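Long-range contact in hemolysin BL lytic component L1 (Bacillus cereus, PDB 7NMQ), which serves as a lytic component of the hemolysin BL enterotoxin, an alpha-helical pore-forming toxin, and probably acts together with partner components at host membranes: residues 23-37 with 282-296. Residues are numbered along the deposited sequence; the frame is centred on the assembly and turned at random.
Sequences VMDLYAKTMIKQPNV and SLTNAKETLAYLYQT
Tyr27 and Met31 enter helix 282-296 as knobs into holes, the packing of the long helical bundle of this ClyA-like toxin fold. The axes of segments 23-33 and 282-296, parts of helices 10-33 and 275-325, approach to 10.0 Å and run antiparallel at 149°. Tyr27 can be followed outward: CB lies 3.6 Å from Leu293 CD2, and CD1 then passes Thr289 CG2. Across the ring from CD1, CE2 meets Thr296 OG1 at the edge, near the ring plane, with Tyr292 CB close by. Finally OH comes 3.5 Å from Tyr292 CB and CD2, while its hydrogen bond goes to Lys188 on helix 173-200. The two tyrosine rings, with planes at 29° and centroids 6.0 Å apart, barely overlap.

One turn on, in one of its two conformers, Met31 bends at chi2 and chi3; there SD meets Thr289 CG2 at 3.6 Å and CE reaches Leu290 CD2, crossing that side chain at about a right angle. Met24 likewise puts CE against Leu293 CD2. Past the end of helix 23-33, Val37 CB packs on Leu283 CD2.

At that helix end, Gln34 extends its CG opposite the backbone N (chi1 -177°) and grips helix 282-296 through both amide atoms. In one of two Asn285 conformers, ND2 donates a long bond to Gln34 OE1 at 3.3 Å, within the carbonyl plane and on a lone pair; Ala226 of strand 225-230 is the stronger polar partner of Asn285, and its N also donates to OE1. Gln34 NE2 donates to Ser282 O at 2.9 Å, approaching from above the carbonyl plane, opposite the face used by Ala286 N.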
loop_
_atom_site.group_PDB
_atom_site.type_symbol
_atom_site.label_atom_id
_atom_site.label_comp_id
_atom_site.label_asym_id
_atom_site.label_seq_id
_atom_site.Cartn_x
_atom_site.Cartn_y
_atom_site.Cartn_z
ATOM N N VAL A 23 0.978 -0.442 -4.362
ATOM C CA VAL A 23 -0.138 0.054 -5.203
ATOM C C VAL A 23 -0.136 1.587 -5.171
ATOM O O VAL A 23 -0.271 2.216 -6.236
ATOM C CB VAL A 23 -1.469 -0.537 -4.755
ATOM C CG1 VAL A 23 -2.630 0.199 -5.366
ATOM C CG2 VAL A 23 -1.475 -2.050 -4.992
ATOM N N MET A 24 0.028 2.204 -4.007
ATOM C CA MET A 24 0.074 3.677 -3.917
ATOM C C MET A 24 1.259 4.203 -4.697
ATOM O O MET A 24 1.101 5.247 -5.386
ATOM C CB MET A 24 0.231 4.169 -2.490
ATOM C CG MET A 24 -0.977 3.967 -1.688
ATOM S SD MET A 24 -2.398 4.924 -2.183
ATOM C CE MET A 24 -1.834 6.608 -1.988
ATOM N N ASP A 25 2.418 3.553 -4.597
ATOM C CA ASP A 25 3.599 4.042 -5.350
ATOM C C ASP A 25 3.282 4.056 -6.853
ATOM O O ASP A 25 3.625 5.019 -7.521
ATOM C CB ASP A 25 4.830 3.185 -5.089
ATOM C CG ASP A 25 5.582 3.482 -3.797
ATOM O OD1 ASP A 25 5.307 4.508 -3.143
ATOM O OD2 ASP A 25 6.463 2.656 -3.469
ATOM N N LEU A 26 2.695 2.980 -7.371
ATOM C CA LEU A 26 2.359 2.868 -8.812
ATOM C C LEU A 26 1.428 4.018 -9.207
ATOM O O LEU A 26 1.717 4.743 -10.166
ATOM C CB LEU A 26 1.684 1.534 -9.135
ATOM C CG LEU A 26 2.597 0.320 -9.283
ATOM C CD1 LEU A 26 2.147 -0.522 -10.464
ATOM C CD2 LEU A 26 4.036 0.730 -9.448
ATOM N N TYR A 27 0.319 4.162 -8.502
ATOM C CA TYR A 27 -0.686 5.183 -8.846
ATOM C C TYR A 27 -0.030 6.550 -8.734
ATOM O O TYR A 27 -0.211 7.392 -9.650
ATOM C CB TYR A 27 -1.876 5.130 -7.887
ATOM C CG TYR A 27 -2.797 3.966 -8.080
ATOM C CD1 TYR A 27 -3.025 3.403 -9.323
ATOM C CD2 TYR A 27 -3.499 3.433 -6.993
ATOM C CE1 TYR A 27 -3.871 2.311 -9.482
ATOM C CE2 TYR A 27 -4.348 2.348 -7.149
ATOM C CZ TYR A 27 -4.557 1.793 -8.392
ATOM O OH TYR A 27 -5.411 0.729 -8.510
ATOM N N ALA A 28 0.734 6.833 -7.684
ATOM C CA ALA A 28 1.335 8.177 -7.530
ATOM C C ALA A 28 2.276 8.449 -8.700
ATOM O O ALA A 28 2.288 9.570 -9.280
ATOM C CB ALA A 28 2.047 8.260 -6.210
ATOM N N LYS A 29 3.101 7.486 -9.040
ATOM C CA LYS A 29 4.099 7.712 -10.098
ATOM C C LYS A 29 3.371 7.926 -11.431
ATOM O O LYS A 29 3.838 8.701 -12.294
ATOM C CB LYS A 29 5.070 6.544 -10.129
ATOM C CG LYS A 29 6.055 6.573 -8.982
ATOM C CD LYS A 29 6.751 5.259 -8.759
ATOM C CE LYS A 29 7.678 5.278 -7.561
ATOM N NZ LYS A 29 8.956 5.961 -7.885
ATOM N N THR A 30 2.283 7.232 -11.644
ATOM C CA THR A 30 1.509 7.334 -12.880
ATOM C C THR A 30 0.917 8.749 -12.962
ATOM O O THR A 30 1.015 9.426 -14.019
ATOM C CB THR A 30 0.447 6.250 -13.002
ATOM O OG1 THR A 30 1.073 4.977 -12.865
ATOM C CG2 THR A 30 -0.222 6.349 -14.349
ATOM N N MET A 31 0.331 9.219 -11.860
ATOM C CA MET A 31 -0.280 10.563 -11.819
ATOM C C MET A 31 0.776 11.616 -12.150
ATOM O O MET A 31 0.476 12.517 -12.921
ATOM C CB MET A 31 -0.889 10.863 -10.451
ATOM C CG MET A 31 -2.170 10.114 -10.195
ATOM S SD MET A 31 -3.283 9.988 -11.595
ATOM C CE MET A 31 -3.808 11.694 -11.700
ATOM N N ILE A 32 1.953 11.518 -11.542
ATOM C CA ILE A 32 3.052 12.519 -11.708
ATOM C C ILE A 32 3.447 12.584 -13.186
ATOM O O ILE A 32 3.821 13.677 -13.670
ATOM C CB ILE A 32 4.221 12.187 -10.749
ATOM C CG1 ILE A 32 3.788 12.510 -9.317
ATOM C CG2 ILE A 32 5.506 12.918 -11.157
ATOM C CD1 ILE A 32 4.670 11.945 -8.270
ATOM N N LYS A 33 3.391 11.492 -13.907
ATOM C CA LYS A 33 3.869 11.447 -15.311
ATOM C C LYS A 33 2.763 11.846 -16.285
ATOM O O LYS A 33 3.085 12.137 -17.408
ATOM C CB LYS A 33 4.443 10.057 -15.611
ATOM C CG LYS A 33 5.924 9.904 -15.257
ATOM C CD LYS A 33 6.600 8.706 -15.861
ATOM C CE LYS A 33 7.294 8.940 -17.187
ATOM N NZ LYS A 33 7.743 7.653 -17.774
ATOM N N GLN A 34 1.511 11.892 -15.880
ATOM C CA GLN A 34 0.434 12.235 -16.811
ATOM C C GLN A 34 0.404 13.750 -16.970
ATOM O O GLN A 34 0.251 14.484 -15.996
ATOM C CB GLN A 34 -0.893 11.720 -16.295
ATOM C CG GLN A 34 -1.974 12.027 -17.296
ATOM C CD GLN A 34 -2.993 10.951 -17.488
ATOM O OE1 GLN A 34 -2.719 9.760 -17.513
ATOM N NE2 GLN A 34 -4.223 11.386 -17.549
ATOM N N PRO A 35 0.567 14.286 -18.193
ATOM C CA PRO A 35 0.564 15.738 -18.351
ATOM C C PRO A 35 -0.836 16.340 -18.293
ATOM O O PRO A 35 -1.820 15.609 -18.356
ATOM C CB PRO A 35 1.155 15.940 -19.734
ATOM C CG PRO A 35 0.729 14.724 -20.464
ATOM C CD PRO A 35 0.851 13.590 -19.457
ATOM N N ASN A 36 -0.868 17.660 -18.118
ATOM C CA ASN A 36 -2.128 18.431 -18.259
ATOM C C ASN A 36 -2.791 18.049 -19.575
ATOM O O ASN A 36 -2.105 17.952 -20.632
ATOM C CB ASN A 36 -1.915 19.930 -18.111
ATOM C CG ASN A 36 -1.748 20.417 -16.690
ATOM O OD1 ASN A 36 -1.624 19.623 -15.761
ATOM N ND2 ASN A 36 -1.749 21.732 -16.519
ATOM N N VAL A 37 -4.090 17.874 -19.558
ATOM C CA VAL A 37 -4.794 17.405 -20.782
ATOM C C VAL A 37 -4.664 18.468 -21.864
ATOM O O VAL A 37 -4.898 19.656 -21.629
ATOM C CB VAL A 37 -6.256 17.056 -20.491
ATOM C CG1 VAL A 37 -7.105 18.243 -20.063
ATOM C CG2 VAL A 37 -6.920 16.386 -21.671
ATOM N N SER A 282 -7.388 10.108 -21.657
ATOM C CA SER A 282 -6.486 10.500 -20.560
ATOM C C SER A 282 -7.323 10.925 -19.352
ATOM O O SER A 282 -6.932 10.582 -18.230
ATOM C CB SER A 282 -5.501 11.544 -21.000
ATOM O OG SER A 282 -6.134 12.749 -21.316
ATOM N N LEU A 283 -8.379 11.684 -19.564
ATOM C CA LEU A 283 -9.195 12.133 -18.435
ATOM C C LEU A 283 -9.890 10.951 -17.782
ATOM O O LEU A 283 -10.009 10.959 -16.522
ATOM C CB LEU A 283 -10.218 13.158 -18.899
ATOM C CG LEU A 283 -9.573 14.445 -19.401
ATOM C CD1 LEU A 283 -10.671 15.309 -19.946
ATOM C CD2 LEU A 283 -8.786 15.179 -18.313
ATOM N N THR A 284 -10.359 10.002 -18.556
ATOM C CA THR A 284 -11.083 8.849 -17.976
ATOM C C THR A 284 -10.101 7.995 -17.170
ATOM O O THR A 284 -10.390 7.535 -16.075
ATOM C CB THR A 284 -11.809 8.040 -19.046
ATOM O OG1 THR A 284 -12.692 8.916 -19.751
ATOM C CG2 THR A 284 -12.612 6.921 -18.430
ATOM N N ASN A 285 -8.922 7.783 -17.718
ATOM C CA ASN A 285 -7.828 7.051 -17.045
ATOM C C ASN A 285 -7.532 7.725 -15.702
ATOM O O ASN A 285 -7.452 7.013 -14.689
ATOM C CB ASN A 285 -6.599 7.020 -17.953
ATOM C CG ASN A 285 -5.438 6.261 -17.368
ATOM O OD1 ASN A 285 -5.558 5.065 -17.192
ATOM N ND2 ASN A 285 -4.309 6.936 -17.190
ATOM N N ALA A 286 -7.336 9.037 -15.712
ATOM C CA ALA A 286 -7.022 9.778 -14.476
ATOM C C ALA A 286 -8.185 9.640 -13.493
ATOM O O ALA A 286 -7.927 9.516 -12.291
ATOM C CB ALA A 286 -6.650 11.192 -14.771
ATOM N N LYS A 287 -9.412 9.740 -13.969
ATOM C CA LYS A 287 -10.584 9.682 -13.078
ATOM C C LYS A 287 -10.522 8.366 -12.304
ATOM O O LYS A 287 -10.768 8.360 -11.083
ATOM C CB LYS A 287 -11.835 9.775 -13.940
ATOM C CG LYS A 287 -13.121 9.746 -13.158
ATOM C CD LYS A 287 -14.314 10.026 -14.041
ATOM C CE LYS A 287 -14.541 9.018 -15.127
ATOM N NZ LYS A 287 -14.960 7.679 -14.687
ATOM N N GLU A 288 -10.255 7.290 -13.001
ATOM C CA GLU A 288 -10.265 5.969 -12.371
ATOM C C GLU A 288 -9.157 5.916 -11.312
ATOM O O GLU A 288 -9.396 5.461 -10.178
ATOM C CB GLU A 288 -10.146 4.871 -13.406
ATOM C CG GLU A 288 -11.343 4.799 -14.344
ATOM C CD GLU A 288 -12.656 4.662 -13.549
ATOM O OE1 GLU A 288 -12.790 3.716 -12.731
ATOM O OE2 GLU A 288 -13.498 5.582 -13.642
ATOM N N THR A 289 -7.967 6.347 -11.670
ATOM C CA THR A 289 -6.825 6.299 -10.751
ATOM C C THR A 289 -7.117 7.160 -9.530
ATOM O O THR A 289 -6.746 6.784 -8.411
ATOM C CB THR A 289 -5.532 6.692 -11.444
ATOM O OG1 THR A 289 -5.293 5.750 -12.487
ATOM C CG2 THR A 289 -4.392 6.728 -10.450
ATOM N N LEU A 290 -7.702 8.341 -9.694
ATOM C CA LEU A 290 -7.902 9.206 -8.501
ATOM C C LEU A 290 -8.841 8.512 -7.514
ATOM O O LEU A 290 -8.638 8.752 -6.319
ATOM C CB LEU A 290 -8.500 10.538 -8.909
ATOM C CG LEU A 290 -7.573 11.470 -9.688
ATOM C CD1 LEU A 290 -8.269 12.786 -9.988
ATOM C CD2 LEU A 290 -6.259 11.704 -9.018
ATOM N N ALA A 291 -9.848 7.778 -7.961
ATOM C CA ALA A 291 -10.757 7.024 -7.075
ATOM C C ALA A 291 -9.992 5.851 -6.447
ATOM O O ALA A 291 -10.089 5.687 -5.232
ATOM C CB ALA A 291 -11.978 6.531 -7.799
ATOM N N TYR A 292 -9.199 5.120 -7.233
ATOM C CA TYR A 292 -8.409 3.987 -6.703
ATOM C C TYR A 292 -7.448 4.495 -5.614
ATOM O O TYR A 292 -7.191 3.763 -4.619
ATOM C CB TYR A 292 -7.680 3.279 -7.836
ATOM C CG TYR A 292 -8.575 2.615 -8.847
ATOM C CD1 TYR A 292 -9.850 2.159 -8.529
ATOM C CD2 TYR A 292 -8.086 2.302 -10.088
ATOM C CE1 TYR A 292 -10.658 1.536 -9.473
ATOM C CE2 TYR A 292 -8.885 1.682 -11.041
ATOM C CZ TYR A 292 -10.169 1.268 -10.737
ATOM O OH TYR A 292 -10.920 0.682 -11.749
ATOM N N LEU A 293 -6.886 5.691 -5.765
ATOM C CA LEU A 293 -5.957 6.264 -4.765
ATOM C C LEU A 293 -6.678 6.397 -3.421
ATOM O O LEU A 293 -6.103 5.939 -2.408
ATOM C CB LEU A 293 -5.406 7.619 -5.213
ATOM C CG LEU A 293 -4.181 7.579 -6.112
ATOM C CD1 LEU A 293 -4.002 8.908 -6.846
ATOM C CD2 LEU A 293 -2.939 7.294 -5.277
ATOM N N TYR A 294 -7.845 7.029 -3.351
ATOM C CA TYR A 294 -8.431 7.223 -2.003
ATOM C C TYR A 294 -8.875 5.844 -1.481
ATOM O O TYR A 294 -8.790 5.624 -0.251
ATOM C CB TYR A 294 -9.498 8.317 -1.954
ATOM C CG TYR A 294 -10.861 7.972 -2.467
ATOM C CD1 TYR A 294 -11.717 7.158 -1.756
ATOM C CD2 TYR A 294 -11.379 8.571 -3.619
ATOM C CE1 TYR A 294 -12.992 6.864 -2.231
ATOM C CE2 TYR A 294 -12.658 8.293 -4.082
ATOM C CZ TYR A 294 -13.475 7.422 -3.394
ATOM O OH TYR A 294 -14.740 7.159 -3.851
ATOM N N GLN A 295 -9.276 4.916 -2.343
ATOM C CA GLN A 295 -9.710 3.566 -1.912
ATOM C C GLN A 295 -8.528 2.824 -1.290
ATOM O O GLN A 295 -8.708 2.097 -0.291
ATOM C CB GLN A 295 -10.280 2.747 -3.054
ATOM C CG GLN A 295 -11.548 3.345 -3.622
ATOM C CD GLN A 295 -11.874 2.709 -4.958
ATOM O OE1 GLN A 295 -11.225 1.760 -5.440
ATOM N NE2 GLN A 295 -12.927 3.192 -5.542
ATOM N N THR A 296 -7.351 2.971 -1.881
ATOM C CA THR A 296 -6.133 2.287 -1.416
ATOM C C THR A 296 -5.693 2.894 -0.084
ATOM O O THR A 296 -5.269 2.130 0.825
ATOM C CB THR A 296 -5.018 2.336 -2.466
ATOM O OG1 THR A 296 -5.512 1.773 -3.674
ATOM C CG2 THR A 296 -3.840 1.531 -1.992
HETATM O O HOH W 1 -5.211 14.154 -19.096
#